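Local coordinates for MsStt7d protein (Micromonas, PDB 4IX3), which probably transfers phosphate from ATP to protein substrates, this chain being the kinase catalytic domain of a homolog of the state transition kinase Stt7, at residues M67-H72 with I187-A192; Y71-H74 with G79-A82. All blocks are in the same frame, centred on the assembly; numbering follows the deposited sequence.

Contact 1 of 2, residues M67-H72 with I187-A192; sequences MDVNYH and IDLGAA. With MG (magnesium ion), chain E.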
loop_
_atom_site.group_PDB
_atom_site.type_symbol
_atom_site.label_atom_id
_atom_site.label_comp_id
_atom_site.label_asym_id
_atom_site.label_seq_id
_atom_site.Cartn_x
_atom_site.Cartn_y
_atom_site.Cartn_z
ATOM N N MET B 67 12.724 10.555 2.055
ATOM C CA MET B 67 13.856 11.281 1.488
ATOM C C MET B 67 14.688 11.931 2.583
ATOM O O MET B 67 15.929 11.745 2.565
ATOM C CB MET B 67 13.310 12.336 0.522
ATOM C CG MET B 67 14.446 13.142 -0.093
ATOM S SD MET B 67 13.874 14.244 -1.451
ATOM C CE MET B 67 12.920 15.426 -0.521
ATOM N N ASP B 68 14.043 12.673 3.480
ATOM C CA ASP B 68 14.754 13.367 4.549
ATOM C C ASP B 68 15.561 12.340 5.395
ATOM O O ASP B 68 16.742 12.586 5.773
ATOM C CB ASP B 68 13.786 14.087 5.495
ATOM C CG ASP B 68 13.055 15.262 4.850
ATOM O OD1 ASP B 68 13.543 15.794 3.837
ATOM O OD2 ASP B 68 12.011 15.697 5.429
ATOM N N VAL B 69 14.918 11.238 5.785
ATOM C CA VAL B 69 15.600 10.236 6.638
ATOM C C VAL B 69 16.750 9.635 5.832
ATOM O O VAL B 69 17.827 9.379 6.407
ATOM C CB VAL B 69 14.608 9.160 7.163
ATOM C CG1 VAL B 69 15.361 8.029 7.869
ATOM C CG2 VAL B 69 13.554 9.795 8.058
ATOM N N ASN B 70 16.604 9.394 4.526
ATOM C CA ASN B 70 17.733 8.903 3.721
ATOM C C ASN B 70 18.882 9.890 3.671
ATOM O O ASN B 70 20.022 9.469 3.768
ATOM C CB ASN B 70 17.306 8.561 2.299
ATOM C CG ASN B 70 16.870 7.113 2.170
ATOM O OD1 ASN B 70 17.709 6.236 1.968
ATOM N ND2 ASN B 70 15.566 6.856 2.281
ATOM N N TYR B 71 18.604 11.183 3.620
ATOM C CA TYR B 71 19.713 12.142 3.678
ATOM C C TYR B 71 20.378 12.062 5.042
ATOM O O TYR B 71 21.606 12.140 5.148
ATOM C CB TYR B 71 19.224 13.573 3.405
ATOM C CG TYR B 71 19.080 13.883 1.933
ATOM C CD1 TYR B 71 20.207 14.109 1.145
ATOM C CD2 TYR B 71 17.834 14.050 1.342
ATOM C CE1 TYR B 71 20.134 14.447 -0.212
ATOM C CE2 TYR B 71 17.738 14.426 -0.000
ATOM C CZ TYR B 71 18.865 14.581 -0.784
ATOM O OH TYR B 71 18.748 14.915 -2.115
ATOM N N HIS B 72 19.592 11.949 6.111
ATOM C CA HIS B 72 20.171 11.830 7.460
ATOM C C HIS B 72 21.074 10.611 7.574
ATOM O O HIS B 72 22.162 10.700 8.174
ATOM C CB HIS B 72 19.054 11.783 8.506
ATOM C CG HIS B 72 19.534 11.860 9.920
ATOM N ND1 HIS B 72 19.982 13.009 10.482
ATOM C CD2 HIS B 72 19.604 10.870 10.893
ATOM C CE1 HIS B 72 20.333 12.751 11.756
ATOM N NE2 HIS B 72 20.074 11.445 12.012
ATOM N N ILE B 187 17.352 -2.087 3.407
ATOM C CA ILE B 187 16.682 -1.166 2.516
ATOM C C ILE B 187 15.425 -0.660 3.220
ATOM O O ILE B 187 15.020 -1.173 4.279
ATOM C CB ILE B 187 16.283 -1.793 1.185
ATOM C CG1 ILE B 187 15.357 -2.999 1.378
ATOM C CG2 ILE B 187 17.539 -2.193 0.402
ATOM C CD1 ILE B 187 14.531 -3.320 0.129
ATOM N N ASP B 188 14.777 0.331 2.591
ATOM C CA ASP B 188 13.394 0.706 2.873
ATOM C C ASP B 188 13.250 1.456 4.204
ATOM O O ASP B 188 12.794 0.897 5.234
ATOM C CB ASP B 188 12.444 -0.491 2.800
ATOM C CG ASP B 188 11.034 -0.075 3.166
ATOM O OD1 ASP B 188 10.679 1.129 2.967
ATOM O OD2 ASP B 188 10.307 -0.964 3.755
ATOM N N LEU B 189 13.605 2.741 4.181
ATOM C CA LEU B 189 13.382 3.628 5.289
ATOM C C LEU B 189 12.023 4.337 5.149
ATOM O O LEU B 189 11.763 5.355 5.800
ATOM C CB LEU B 189 14.511 4.669 5.369
ATOM C CG LEU B 189 15.873 4.092 5.739
ATOM C CD1 LEU B 189 17.009 4.994 5.296
ATOM C CD2 LEU B 189 15.999 3.666 7.196
ATOM N N GLY B 190 11.091 3.703 4.431
ATOM C CA GLY B 190 9.783 4.342 4.190
ATOM C C GLY B 190 8.906 4.504 5.425
ATOM O O GLY B 190 8.047 5.374 5.492
ATOM N N ALA B 191 9.128 3.676 6.446
ATOM C CA ALA B 191 8.416 3.824 7.709
ATOM C C ALA B 191 9.307 4.306 8.841
ATOM O O ALA B 191 8.891 4.384 9.990
ATOM C CB ALA B 191 7.761 2.512 8.122
ATOM N N ALA B 192 10.552 4.646 8.512
ATOM C CA ALA B 192 11.487 4.987 9.534
ATOM C C ALA B 192 11.148 6.316 10.205
ATOM O O ALA B 192 10.571 7.248 9.595
ATOM C CB ALA B 192 12.878 5.058 8.937
HETATM MG MG MG E . 8.322 -1.183 4.289
HETATM O O HOH W 1 14.572 4.059 1.853
HETATM O O HOH W 2 8.492 0.371 5.646
HETATM O O HOH W 3 8.016 0.305 2.788
HETATM O O HOH W 4 8.196 -2.575 2.846
HETATM O O HOH W 5 6.357 -1.281 4.661
#
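Asn70, on the αC helix of the kinase fold, lays one face of its carboxamide against the end of Leu189, the middle residue of the Asp-Leu-Gly sequence that stands where most kinases carry Asp-Phe-Gly. The two side chains meet at an angle, and methyl CD1 of Leu189 sits over the flat amide; its nearest atom there is Asn70 OD1, at 3.6 Å. The polar atoms of the amide meanwhile have other partners. Asn70 ND2 donates to water 1 at 3.0 Å, and the same water accepts from Leu189 N at 2.8 Å, joining helix to loop although no direct hydrogen bond crosses. Glu66 O also accepts from ND2, and Trp111 NE1 donates to OD1, which fixes the turn of the amide.

One helix position back, Val69 supplies the apolar half. Its CG1, anti to the backbone N (chi1 172°), reaches 4.0 Å from Ala192 CB, while Leu189 CB lies 4.3 Å from that same CG1 methyl. Leu189 also touches His166 and Asn70 touches Phe84; this row of four is consistent with the regulatory spine of protein kinases, with an asparagine at the αC position.

Asp188 points away from the helix. Its OD2 binds magnesium at 2.1 Å beside four waters and Asp168, and its OD1 accepts from Gly190 N from above the carboxylate plane (45°), an Asx turn. With a leucine in place of Asn70, water 1 and Trp111 NE1 would probably each lose a polar partner. The implication is a division of labour: the amide face packs against a methyl, its N and O bind water, Glu66 and Trp111, and the carboxylate of the neighbouring Asp188 divides its oxygens between the metal and the turn.

Contact 2 of 2, residues Y71-H74 with G79-A82; sequences YHVH and GTCA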
loop_
_atom_site.group_PDB
_atom_site.type_symbol
_atom_site.label_atom_id
_atom_site.label_comp_id
_atom_site.label_asym_id
_atom_site.label_seq_id
_atom_site.Cartn_x
_atom_site.Cartn_y
_atom_site.Cartn_z
ATOM N N TYR B 71 18.604 11.183 3.620
ATOM C CA TYR B 71 19.713 12.142 3.678
ATOM C C TYR B 71 20.378 12.062 5.042
ATOM O O TYR B 71 21.606 12.140 5.148
ATOM C CB TYR B 71 19.224 13.573 3.405
ATOM C CG TYR B 71 19.080 13.883 1.933
ATOM C CD1 TYR B 71 20.207 14.109 1.145
ATOM C CD2 TYR B 71 17.834 14.050 1.342
ATOM C CE1 TYR B 71 20.134 14.447 -0.212
ATOM C CE2 TYR B 71 17.738 14.426 -0.000
ATOM C CZ TYR B 71 18.865 14.581 -0.784
ATOM O OH TYR B 71 18.748 14.915 -2.115
ATOM N N HIS B 72 19.592 11.949 6.111
ATOM C CA HIS B 72 20.171 11.830 7.460
ATOM C C HIS B 72 21.074 10.611 7.574
ATOM O O HIS B 72 22.162 10.700 8.174
ATOM C CB HIS B 72 19.054 11.783 8.506
ATOM C CG HIS B 72 19.534 11.860 9.920
ATOM N ND1 HIS B 72 19.982 13.009 10.482
ATOM C CD2 HIS B 72 19.604 10.870 10.893
ATOM C CE1 HIS B 72 20.333 12.751 11.756
ATOM N NE2 HIS B 72 20.074 11.445 12.012
ATOM N N VAL B 73 20.584 9.476 7.096
ATOM C CA VAL B 73 21.358 8.216 7.157
ATOM C C VAL B 73 22.610 8.270 6.287
ATOM O O VAL B 73 23.675 7.767 6.678
ATOM C CB VAL B 73 20.476 7.011 6.779
ATOM C CG1 VAL B 73 21.300 5.732 6.594
ATOM C CG2 VAL B 73 19.450 6.811 7.886
ATOM N N HIS B 74 22.512 8.913 5.131
ATOM C CA HIS B 74 23.666 9.054 4.271
ATOM C C HIS B 74 24.747 9.896 4.973
ATOM O O HIS B 74 25.944 9.585 4.882
ATOM C CB HIS B 74 23.259 9.745 2.980
ATOM C CG HIS B 74 24.420 9.942 2.053
ATOM N ND1 HIS B 74 24.787 9.021 1.145
ATOM C CD2 HIS B 74 25.332 10.989 1.959
ATOM C CE1 HIS B 74 25.843 9.481 0.450
ATOM N NE2 HIS B 74 26.172 10.688 0.944
ATOM N N GLY B 79 26.763 2.894 4.957
ATOM C CA GLY B 79 26.948 1.452 4.882
ATOM C C GLY B 79 25.916 0.661 5.649
ATOM O O GLY B 79 25.884 -0.570 5.447
ATOM N N THR B 80 25.069 1.309 6.458
ATOM C CA THR B 80 23.994 0.550 7.125
ATOM C C THR B 80 22.903 0.147 6.136
ATOM O O THR B 80 22.311 -0.933 6.298
ATOM C CB THR B 80 23.379 1.307 8.300
ATOM O OG1 THR B 80 22.816 2.545 7.860
ATOM C CG2 THR B 80 24.409 1.537 9.414
ATOM N N CYS B 81 22.608 1.051 5.196
ATOM C CA CYS B 81 21.487 0.878 4.273
ATOM C C CYS B 81 21.940 0.994 2.829
ATOM O O CYS B 81 23.074 1.477 2.578
ATOM C CB CYS B 81 20.466 1.961 4.579
ATOM S SG CYS B 81 19.763 1.950 6.230
ATOM N N ALA B 82 21.113 0.620 1.857
ATOM C CA ALA B 82 21.441 0.846 0.461
ATOM C C ALA B 82 21.873 2.303 0.226
ATOM O O ALA B 82 21.258 3.269 0.747
ATOM C CB ALA B 82 20.253 0.555 -0.426
#
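The loop that follows the αC helix and leads into strand 84-90, the αC-β4 loop of protein kinases, folds back on the helix it has just left, and here Val73 meets Thr80 and Cys81. It is a small, buried contact, carried from the helix by a single methyl. Val73 places CG1 anti to its own nitrogen (chi1 170°), which aims that branch at the loop, whereas CG2 is turned to another side.

Two different kinds of atom receive the methyl. The hydroxyl of Thr80 comes within 3.7 Å, OG1 to CG1 of Val73, with the two side chains passing at a slant; the thiol of Cys81 lies beside it, SG at 4.1 Å from Val73 CG1. Thr80 turns its oxygen, not its methyl, toward the valine because OG1 lies between the backbone N and the carbonyl carbon (chi1 60°). The same hydroxyl has its polar partner within the loop, a hydrogen bond with Ala77 O, so what Val73 covers is an oxygen already engaged with the backbone just after the helix.

Helix 141-161 of the C-lobe also packs here: Leu159 touches both Val73 and Thr80, and Ser155 and Arg158 also pack on the threonine. Backbone hydrogen bonds of Leu186 with Thr80 and Ala82 tie the loop to the end of strand 183-186. The loop thus contacts the large lobe as well as the C-terminal part of the αC helix, as is usual for this part of the kinase fold. Around the valine methyl, Thr80 OG1 and Cys81 SG lie 3.5 Å from each other.

In the fold
Both contacts start from helix 59-76, the αC helix, and share Tyr71 and His72; their centres lie 8 Å apart. Along the chain the helix runs straight into the loop of contact 2, while the 187-192 loop of contact 1 follows more than a hundred residues later, after strand 183-186. The two contacts also touch: Leu189 CD1 is 4.0 Å from Val73 CG2 on the helix, and the loops meet where Ile187 CG2 is 4.0 Å from Ala82 CB. Contact 1 thus joins the αC helix to the magnesium-binding loop of the C-lobe, while contact 2 packs the helix on its own following loop, which in turn touches the C-lobe.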